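Local atomic coordinates of succinate dehydrogenase subunit A (Mycolicibacterium smegmatis MC2 51, PDB entry 6LUM), a protein that serves as the FAD-binding subunit of succinate dehydrogenase, where succinate is probably oxidised to fumarate and electrons are passed on toward the iron-sulphur subunit. Residues A56-D61 with R111-R116; G440-E445 with S490-H495; R470-L475 with G524-K529. All coordinates share one frame; numbering follows the deposited sequence.

Contact 1: A56-D61 with R111-R116; sequences ANVEED and RIDQRR
V58 CG1 stands anti to the carbonyl carbon (chi1 -51°), while D113, whose CB points away from the loop, has its CG anti to the backbone N (chi1 -172°), a turn that brings CG back toward V58. The two side chains cross obliquely, CG1 of V58 reaching OD1 of D113 at 4.0 Å. The same methyl sits 4.2 Å from Q114 N, while the other branch, CG2 of V58, approaches Q114 CB at 4.4 Å, so both branches of the valine lie against Q114. The touch on D113 is van der Waals contact with a polar group. The stronger polar partner of the carboxylate is Y134, whose hydroxyl is hydrogen-bonded to OD2 of D113; OD1 takes a weak bond from Q114 N next door (2.7 Å, 119° at the hydrogen).

One residue earlier on each side, N57 points its CB at the backbone of I112, with N57 CB 3.8 Å from I112 O. R111 comes in beside it, and its NH2 approaches N57 O obliquely, to within 3.9 Å. E157 of succinate dehydrogenase subunit B packs on R111 and I112, placing this edge at the subunit interface.

I112 and Q114 rest on C133 of strand 132-133, and R115 is hydrogen-bonded through its backbone to A132. Residues 56-61 belong to the loop leaving strand 51-52, which flanks strand 132-133 on the side away from 114-115. What results is a loop folded over the edge of a small three-stranded antiparallel sheet in the FAD-binding domain.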
loop_
_atom_site.group_PDB
_atom_site.type_symbol
_atom_site.label_atom_id
_atom_site.label_comp_id
_atom_site.label_asym_id
_atom_site.label_seq_id
_atom_site.Cartn_x
_atom_site.Cartn_y
_atom_site.Cartn_z
ATOM N N ALA D 56 8.986 39.751 -4.759
ATOM C CA ALA D 56 9.155 40.788 -3.746
ATOM C C ALA D 56 9.286 40.172 -2.349
ATOM O O ALA D 56 8.426 40.318 -1.481
ATOM C CB ALA D 56 8.006 41.800 -3.802
ATOM N N ASN D 57 10.388 39.445 -2.172
ATOM C CA ASN D 57 10.759 38.892 -0.876
ATOM C C ASN D 57 11.839 39.703 -0.181
ATOM O O ASN D 57 11.754 39.921 1.029
ATOM C CB ASN D 57 11.232 37.446 -1.025
ATOM C CG ASN D 57 10.086 36.477 -1.151
ATOM O OD1 ASN D 57 10.287 35.273 -1.277
ATOM N ND2 ASN D 57 8.870 37.000 -1.122
ATOM N N VAL D 58 12.853 40.160 -0.912
ATOM C CA VAL D 58 13.890 40.997 -0.323
ATOM C C VAL D 58 13.685 42.475 -0.633
ATOM O O VAL D 58 14.272 43.326 0.054
ATOM C CB VAL D 58 15.293 40.552 -0.785
ATOM C CG1 VAL D 58 15.470 39.062 -0.570
ATOM C CG2 VAL D 58 15.524 40.920 -2.239
ATOM N N GLU D 59 12.885 42.802 -1.639
ATOM C CA GLU D 59 12.617 44.178 -2.032
ATOM C C GLU D 59 11.142 44.250 -2.394
ATOM O O GLU D 59 10.358 43.355 -2.065
ATOM C CB GLU D 59 13.530 44.616 -3.186
ATOM C CG GLU D 59 15.007 44.671 -2.835
ATOM C CD GLU D 59 15.755 45.692 -3.657
ATOM O OE1 GLU D 59 16.815 46.163 -3.200
ATOM O OE2 GLU D 59 15.281 46.027 -4.760
ATOM N N GLU D 60 10.744 45.316 -3.078
ATOM C CA GLU D 60 9.369 45.468 -3.525
ATOM C C GLU D 60 9.328 45.629 -5.035
ATOM O O GLU D 60 10.025 46.484 -5.592
ATOM C CB GLU D 60 8.691 46.662 -2.859
ATOM C CG GLU D 60 7.184 46.652 -3.032
ATOM C CD GLU D 60 6.572 45.305 -2.690
ATOM O OE1 GLU D 60 6.887 44.758 -1.613
ATOM O OE2 GLU D 60 5.780 44.788 -3.504
ATOM N N ASP D 61 8.518 44.803 -5.690
ATOM C CA ASP D 61 8.227 44.998 -7.101
ATOM C C ASP D 61 6.912 44.321 -7.444
ATOM O O ASP D 61 6.545 43.303 -6.854
ATOM C CB ASP D 61 9.351 44.480 -8.003
ATOM C CG ASP D 61 9.675 43.029 -7.762
ATOM O OD1 ASP D 61 9.164 42.455 -6.783
ATOM O OD2 ASP D 61 10.439 42.454 -8.560
ATOM N N ARG D 111 12.366 32.077 3.106
ATOM C CA ARG D 111 11.337 31.850 2.099
ATOM C C ARG D 111 11.920 31.533 0.722
ATOM O O ARG D 111 11.814 30.393 0.268
ATOM C CB ARG D 111 10.418 33.067 2.020
ATOM C CG ARG D 111 9.232 33.015 2.970
ATOM C CD ARG D 111 8.729 34.407 3.275
ATOM N NE ARG D 111 9.835 35.302 3.594
ATOM C CZ ARG D 111 9.769 36.625 3.530
ATOM N NH1 ARG D 111 8.643 37.216 3.155
ATOM N NH2 ARG D 111 10.829 37.357 3.837
ATOM N N ILE D 112 12.559 32.515 0.075
ATOM C CA ILE D 112 13.363 32.355 -1.143
ATOM C C ILE D 112 14.265 33.571 -1.279
ATOM O O ILE D 112 13.796 34.709 -1.216
ATOM C CB ILE D 112 12.524 32.200 -2.429
ATOM C CG1 ILE D 112 11.942 30.798 -2.594
ATOM C CG2 ILE D 112 13.358 32.521 -3.641
ATOM C CD1 ILE D 112 10.909 30.692 -3.679
ATOM N N ASP D 113 15.547 33.350 -1.517
ATOM C CA ASP D 113 16.469 34.453 -1.708
ATOM C C ASP D 113 16.483 34.862 -3.169
ATOM O O ASP D 113 16.307 34.035 -4.065
ATOM C CB ASP D 113 17.874 34.067 -1.258
ATOM C CG ASP D 113 18.825 35.238 -1.254
ATOM O OD1 ASP D 113 18.348 36.386 -1.309
ATOM O OD2 ASP D 113 20.050 35.013 -1.198
ATOM N N GLN D 114 16.689 36.153 -3.407
ATOM C CA GLN D 114 16.713 36.705 -4.749
ATOM C C GLN D 114 17.953 37.560 -4.921
ATOM O O GLN D 114 18.577 37.983 -3.948
ATOM C CB GLN D 114 15.465 37.532 -5.027
ATOM C CG GLN D 114 14.212 36.879 -4.539
ATOM C CD GLN D 114 13.008 37.327 -5.303
ATOM O OE1 GLN D 114 13.068 38.293 -6.057
ATOM N NE2 GLN D 114 11.903 36.628 -5.125
ATOM N N ARG D 115 18.316 37.811 -6.174
ATOM C CA ARG D 115 19.494 38.610 -6.462
ATOM C C ARG D 115 19.257 39.446 -7.708
ATOM O O ARG D 115 18.341 39.187 -8.492
ATOM C CB ARG D 115 20.736 37.740 -6.643
ATOM C CG ARG D 115 20.759 36.979 -7.941
ATOM C CD ARG D 115 21.817 35.893 -7.922
ATOM N NE ARG D 115 21.988 35.289 -9.238
ATOM C CZ ARG D 115 22.587 34.124 -9.453
ATOM N NH1 ARG D 115 23.076 33.430 -8.437
ATOM N NH2 ARG D 115 22.697 33.655 -10.684
ATOM N N ARG D 116 20.101 40.459 -7.872
ATOM C CA ARG D 116 19.985 41.379 -8.991
ATOM C C ARG D 116 20.658 40.802 -10.223
ATOM O O ARG D 116 21.592 40.003 -10.130
ATOM C CB ARG D 116 20.606 42.731 -8.651
ATOM C CG ARG D 116 22.092 42.673 -8.392
ATOM C CD ARG D 116 22.651 44.051 -8.122
ATOM N NE ARG D 116 21.704 44.883 -7.390
ATOM C CZ ARG D 116 21.969 46.112 -6.958
ATOM N NH1 ARG D 116 23.158 46.655 -7.185
ATOM N NH2 ARG D 116 21.045 46.800 -6.301
#

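Contact 2: G440-E445 with S490-H495; sequences GDILSE and SRITVH
I442 lays its CD1 methyl against CD1 of I492 at 4.0 Å, the two isoleucines meeting at a slant through their ends. CG1 of I442 is anti to the backbone N (chi1 -160°), and an extended chi2 of 178° carries the branch on to CD1, off the helix toward the loop. Both isoleucines also rest on A508 of helix 503-527, and I492 further touches V451 and I454, so it meets helix 451-465 as well.

Two residues after I492, V494 fits against the last turn of helix 433-443. Its CG1 meets CD2 of L443 at 3.7 Å, and its CG2 lies 3.7 Å from I442 O, so one branch takes the leucine methyl and the other the helix backbone. L443 leans on L505 as well.

The helix finishes right here. G440 O accepts both S444 N and S444 OG, each at 2.9 Å, and the two donors arrive from opposite faces of the carbonyl plane; the hydroxyl lies 24° out of that plane. S444 then centres an inverse gamma turn, with a weak bond from E445 N to L443 O (3.1 Å). K497 bridges the two segments: its ammonium is hydrogen-bonded to V494 O and only weakly to L443 O and E445 O, which probably offsets the negative end of the helix.

No other subunit touches these residues. The whole is a helix C-terminus, closed by an inverse gamma turn, packed through aliphatic side chains on the loop that connects helices 472-488 and 503-527 of the flavoprotein's C-terminal region.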
loop_
_atom_site.group_PDB
_atom_site.type_symbol
_atom_site.label_atom_id
_atom_site.label_comp_id
_atom_site.label_asym_id
_atom_site.label_seq_id
_atom_site.Cartn_x
_atom_site.Cartn_y
_atom_site.Cartn_z
ATOM N N GLY D 440 16.518 4.898 -46.359
ATOM C CA GLY D 440 17.085 3.913 -47.261
ATOM C C GLY D 440 17.969 4.528 -48.326
ATOM O O GLY D 440 19.061 4.032 -48.602
ATOM N N ASP D 441 17.517 5.622 -48.938
ATOM C CA ASP D 441 18.290 6.169 -50.041
ATOM C C ASP D 441 19.453 7.025 -49.576
ATOM O O ASP D 441 20.413 7.196 -50.331
ATOM C CB ASP D 441 17.387 6.951 -51.006
ATOM C CG ASP D 441 16.982 8.328 -50.491
ATOM O OD1 ASP D 441 17.349 8.722 -49.372
ATOM O OD2 ASP D 441 16.276 9.037 -51.237
ATOM N N ILE D 442 19.406 7.565 -48.359
ATOM C CA ILE D 442 20.596 8.241 -47.863
ATOM C C ILE D 442 21.623 7.226 -47.395
ATOM O O ILE D 442 22.820 7.525 -47.361
ATOM C CB ILE D 442 20.241 9.236 -46.749
ATOM C CG1 ILE D 442 21.347 10.268 -46.588
ATOM C CG2 ILE D 442 20.052 8.533 -45.443
ATOM C CD1 ILE D 442 21.038 11.291 -45.542
ATOM N N LEU D 443 21.191 6.014 -47.043
ATOM C CA LEU D 443 22.147 4.976 -46.669
ATOM C C LEU D 443 22.762 4.322 -47.900
ATOM O O LEU D 443 23.970 4.068 -47.946
ATOM C CB LEU D 443 21.468 3.926 -45.790
ATOM C CG LEU D 443 21.734 3.991 -44.288
ATOM C CD1 LEU D 443 20.963 2.909 -43.568
ATOM C CD2 LEU D 443 23.206 3.856 -44.020
ATOM N N SER D 444 21.944 4.048 -48.914
ATOM C CA SER D 444 22.264 3.069 -49.951
ATOM C C SER D 444 22.850 3.739 -51.191
ATOM O O SER D 444 22.182 3.882 -52.214
ATOM C CB SER D 444 21.014 2.268 -50.305
ATOM O OG SER D 444 20.491 1.601 -49.169
ATOM N N GLU D 445 24.105 4.174 -51.088
ATOM C CA GLU D 445 25.032 4.403 -52.198
ATOM C C GLU D 445 26.270 5.044 -51.596
ATOM O O GLU D 445 26.295 5.365 -50.406
ATOM C CB GLU D 445 24.457 5.274 -53.331
ATOM C CG GLU D 445 24.396 6.775 -53.084
ATOM C CD GLU D 445 25.611 7.510 -53.625
ATOM O OE1 GLU D 445 25.834 8.677 -53.242
ATOM O OE2 GLU D 445 26.348 6.915 -54.438
ATOM N N SER D 490 23.645 16.608 -51.738
ATOM C CA SER D 490 22.922 15.623 -52.529
ATOM C C SER D 490 23.674 14.309 -52.660
ATOM O O SER D 490 23.059 13.283 -52.963
ATOM C CB SER D 490 22.643 16.190 -53.916
ATOM O OG SER D 490 22.040 15.220 -54.744
ATOM N N ARG D 491 24.988 14.316 -52.447
ATOM C CA ARG D 491 25.826 13.135 -52.620
ATOM C C ARG D 491 26.785 13.021 -51.435
ATOM O O ARG D 491 27.920 13.489 -51.480
ATOM C CB ARG D 491 26.550 13.220 -53.947
ATOM C CG ARG D 491 27.298 14.512 -54.161
ATOM C CD ARG D 491 27.913 14.561 -55.525
ATOM N NE ARG D 491 28.873 15.648 -55.630
ATOM C CZ ARG D 491 28.570 16.871 -56.036
ATOM N NH1 ARG D 491 27.327 17.162 -56.384
ATOM N NH2 ARG D 491 29.511 17.801 -56.100
ATOM N N ILE D 492 26.336 12.364 -50.372
ATOM C CA ILE D 492 27.182 12.162 -49.204
ATOM C C ILE D 492 27.314 10.674 -48.943
ATOM O O ILE D 492 26.643 9.857 -49.579
ATOM C CB ILE D 492 26.629 12.878 -47.960
ATOM C CG1 ILE D 492 25.145 12.574 -47.798
ATOM C CG2 ILE D 492 26.884 14.371 -48.031
ATOM C CD1 ILE D 492 24.617 12.911 -46.453
ATOM N N THR D 493 28.167 10.315 -47.992
ATOM C CA THR D 493 28.424 8.923 -47.665
ATOM C C THR D 493 28.189 8.694 -46.186
ATOM O O THR D 493 28.819 9.338 -45.345
ATOM C CB THR D 493 29.856 8.525 -48.020
ATOM O OG1 THR D 493 30.771 9.370 -47.316
ATOM C CG2 THR D 493 30.095 8.665 -49.496
ATOM N N VAL D 494 27.278 7.791 -45.878
ATOM C CA VAL D 494 27.183 7.212 -44.548
ATOM C C VAL D 494 28.014 5.941 -44.545
ATOM O O VAL D 494 27.671 4.967 -45.221
ATOM C CB VAL D 494 25.722 6.921 -44.178
ATOM C CG1 VAL D 494 25.636 6.419 -42.771
ATOM C CG2 VAL D 494 24.892 8.167 -44.334
ATOM N N HIS D 495 29.114 5.953 -43.802
ATOM C CA HIS D 495 30.068 4.857 -43.849
ATOM C C HIS D 495 29.684 3.685 -42.964
ATOM O O HIS D 495 30.356 2.654 -43.015
ATOM C CB HIS D 495 31.453 5.344 -43.440
ATOM C CG HIS D 495 32.277 5.845 -44.582
ATOM N ND1 HIS D 495 33.391 6.634 -44.404
ATOM C CD2 HIS D 495 32.150 5.670 -45.918
ATOM C CE1 HIS D 495 33.916 6.923 -45.580
ATOM N NE2 HIS D 495 33.182 6.350 -46.516
#

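Contact 3: R470-L475 with G524-K529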
loop_
_atom_site.group_PDB
_atom_site.type_symbol
_atom_site.label_atom_id
_atom_site.label_comp_id
_atom_site.label_asym_id
_atom_site.label_seq_id
_atom_site.Cartn_x
_atom_site.Cartn_y
_atom_site.Cartn_z
ATOM N N ARG D 470 25.848 42.223 -40.192
ATOM C CA ARG D 470 25.419 41.687 -41.471
ATOM C C ARG D 470 25.380 42.799 -42.500
ATOM O O ARG D 470 25.167 43.962 -42.159
ATOM C CB ARG D 470 24.045 41.031 -41.359
ATOM C CG ARG D 470 23.957 40.055 -40.226
ATOM C CD ARG D 470 22.550 39.684 -39.909
ATOM N NE ARG D 470 22.433 39.249 -38.530
ATOM C CZ ARG D 470 21.655 38.257 -38.131
ATOM N NH1 ARG D 470 20.934 37.589 -39.007
ATOM N NH2 ARG D 470 21.605 37.922 -36.856
ATOM N N THR D 471 25.611 42.443 -43.754
ATOM C CA THR D 471 25.576 43.381 -44.860
ATOM C C THR D 471 24.881 42.695 -46.029
ATOM O O THR D 471 24.687 41.476 -46.030
ATOM C CB THR D 471 26.994 43.835 -45.226
ATOM O OG1 THR D 471 27.699 44.176 -44.030
ATOM C CG2 THR D 471 26.967 45.058 -46.113
ATOM N N GLU D 472 24.502 43.469 -47.043
ATOM C CA GLU D 472 23.851 42.858 -48.192
ATOM C C GLU D 472 24.810 41.960 -48.958
ATOM O O GLU D 472 24.443 40.851 -49.356
ATOM C CB GLU D 472 23.275 43.928 -49.111
ATOM C CG GLU D 472 22.514 43.344 -50.282
ATOM C CD GLU D 472 21.364 44.216 -50.726
ATOM O OE1 GLU D 472 20.846 44.990 -49.898
ATOM O OE2 GLU D 472 20.973 44.124 -51.907
ATOM N N GLU D 473 26.049 42.410 -49.160
ATOM C CA GLU D 473 27.005 41.598 -49.905
ATOM C C GLU D 473 27.370 40.335 -49.142
ATOM O O GLU D 473 27.487 39.258 -49.738
ATOM C CB GLU D 473 28.255 42.409 -50.223
ATOM C CG GLU D 473 28.017 43.536 -51.204
ATOM C CD GLU D 473 27.516 44.792 -50.531
ATOM O OE1 GLU D 473 27.447 44.810 -49.286
ATOM O OE2 GLU D 473 27.184 45.759 -51.247
ATOM N N THR D 474 27.534 40.435 -47.824
ATOM C CA THR D 474 27.855 39.244 -47.051
ATOM C C THR D 474 26.689 38.272 -47.037
ATOM O O THR D 474 26.888 37.058 -47.132
ATOM C CB THR D 474 28.236 39.614 -45.627
ATOM O OG1 THR D 474 27.082 40.099 -44.941
ATOM C CG2 THR D 474 29.293 40.688 -45.633
ATOM N N LEU D 475 25.462 38.778 -46.924
ATOM C CA LEU D 475 24.320 37.874 -46.924
ATOM C C LEU D 475 24.129 37.211 -48.282
ATOM O O LEU D 475 23.762 36.035 -48.347
ATOM C CB LEU D 475 23.065 38.623 -46.498
ATOM C CG LEU D 475 23.015 38.912 -45.003
ATOM C CD1 LEU D 475 21.909 39.869 -44.698
ATOM C CD2 LEU D 475 22.833 37.640 -44.226
ATOM N N GLY D 524 15.595 35.697 -44.333
ATOM C CA GLY D 524 14.945 36.641 -43.440
ATOM C C GLY D 524 15.812 37.850 -43.141
ATOM O O GLY D 524 15.357 38.997 -43.221
ATOM N N ALA D 525 17.079 37.611 -42.793
ATOM C CA ALA D 525 17.987 38.704 -42.474
ATOM C C ALA D 525 18.311 39.562 -43.680
ATOM O O ALA D 525 18.682 40.723 -43.513
ATOM C CB ALA D 525 19.278 38.158 -41.880
ATOM N N LEU D 526 18.206 39.015 -44.886
ATOM C CA LEU D 526 18.391 39.827 -46.078
ATOM C C LEU D 526 17.144 40.629 -46.396
ATOM O O LEU D 526 17.232 41.694 -47.010
ATOM C CB LEU D 526 18.766 38.935 -47.257
ATOM C CG LEU D 526 19.198 39.604 -48.551
ATOM C CD1 LEU D 526 20.214 40.671 -48.263
ATOM C CD2 LEU D 526 19.772 38.563 -49.478
ATOM N N ASN D 527 15.980 40.131 -45.989
ATOM C CA ASN D 527 14.747 40.881 -46.178
ATOM C C ASN D 527 14.678 42.082 -45.244
ATOM O O ASN D 527 14.416 43.203 -45.686
ATOM C CB ASN D 527 13.550 39.962 -45.958
ATOM C CG ASN D 527 12.236 40.680 -46.086
ATOM O OD1 ASN D 527 12.143 41.735 -46.709
ATOM N ND2 ASN D 527 11.203 40.111 -45.491
ATOM N N ARG D 528 14.902 41.869 -43.950
ATOM C CA ARG D 528 14.704 42.938 -42.971
ATOM C C ARG D 528 15.820 43.970 -43.085
ATOM O O ARG D 528 16.934 43.752 -42.615
ATOM C CB ARG D 528 14.640 42.364 -41.564
ATOM C CG ARG D 528 14.210 43.374 -40.540
ATOM C CD ARG D 528 14.137 42.791 -39.157
ATOM N NE ARG D 528 12.982 41.924 -38.998
ATOM C CZ ARG D 528 11.754 42.360 -38.759
ATOM N NH1 ARG D 528 11.523 43.655 -38.660
ATOM N NH2 ARG D 528 10.761 41.503 -38.622
ATOM N N LYS D 529 15.518 45.116 -43.687
ATOM C CA LYS D 529 16.502 46.179 -43.899
ATOM C C LYS D 529 16.432 47.224 -42.788
ATOM O O LYS D 529 16.126 48.390 -43.015
ATOM C CB LYS D 529 16.286 46.834 -45.257
ATOM C CG LYS D 529 15.965 45.884 -46.378
ATOM C CD LYS D 529 15.751 46.641 -47.671
ATOM C CE LYS D 529 15.624 45.694 -48.841
ATOM N NZ LYS D 529 16.800 44.793 -48.935
#
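Apolar packing does most of the work between L475 and the last turn of helix 503-527. CB of L475 meets CD1 of L526 at 3.9 Å, and CD1 of L475 comes to 3.5 Å from A525 O and 3.8 Å from L526 CA, with A525 CB at 4.2 Å. CG of L526 is anti to the backbone N (chi1 -171°), which sends it out on the E472 side, and CD1 makes the touch; L526 goes on to meet K476 and L479 further along helix 472-488. The aliphatic part of E472 joins in, its CG 4.1 Å from L526 CD1, the two side chains crossing at about a right angle.

Contacts with charged groups lie around this. R470 brings the edge of its guanidinium, through NH1, to the methyl of A525. OE1 of E472 stands 4.2 Å from K529 NZ, beyond a salt bridge, and has a weak, long ion pair with R537.

Within 470-475, T471 O takes both L475 N (2.9 Å) and T474 OG1 (3.0 Å) on the same face of its plane, securing the first turn of helix 472-488.

The chemistry therefore implies a join resting mainly on leucine and alanine, helped by the aliphatic part of E472 and the R470 guanidinium edge, with E472-K529 attraction probably a minor addition.

Contact 1 closes well before the others open and stands apart from them: its centre is 56 Å from that of contact 2 and 43 Å from that of contact 3. It belongs to the FAD-binding domain, beside subunit B, whereas contacts 2 and 3 involve the C-terminal helices. Those two alternate along the chain, in the order 440-445, 470-475, 490-495, 524-529, with centres 34 Å apart. Contact 3 joins the start of helix 472-488 to the end of helix 503-527; contact 2 packs the loop that connects these helices, at their other end, on helix 433-443, and so brings a third helix into the group.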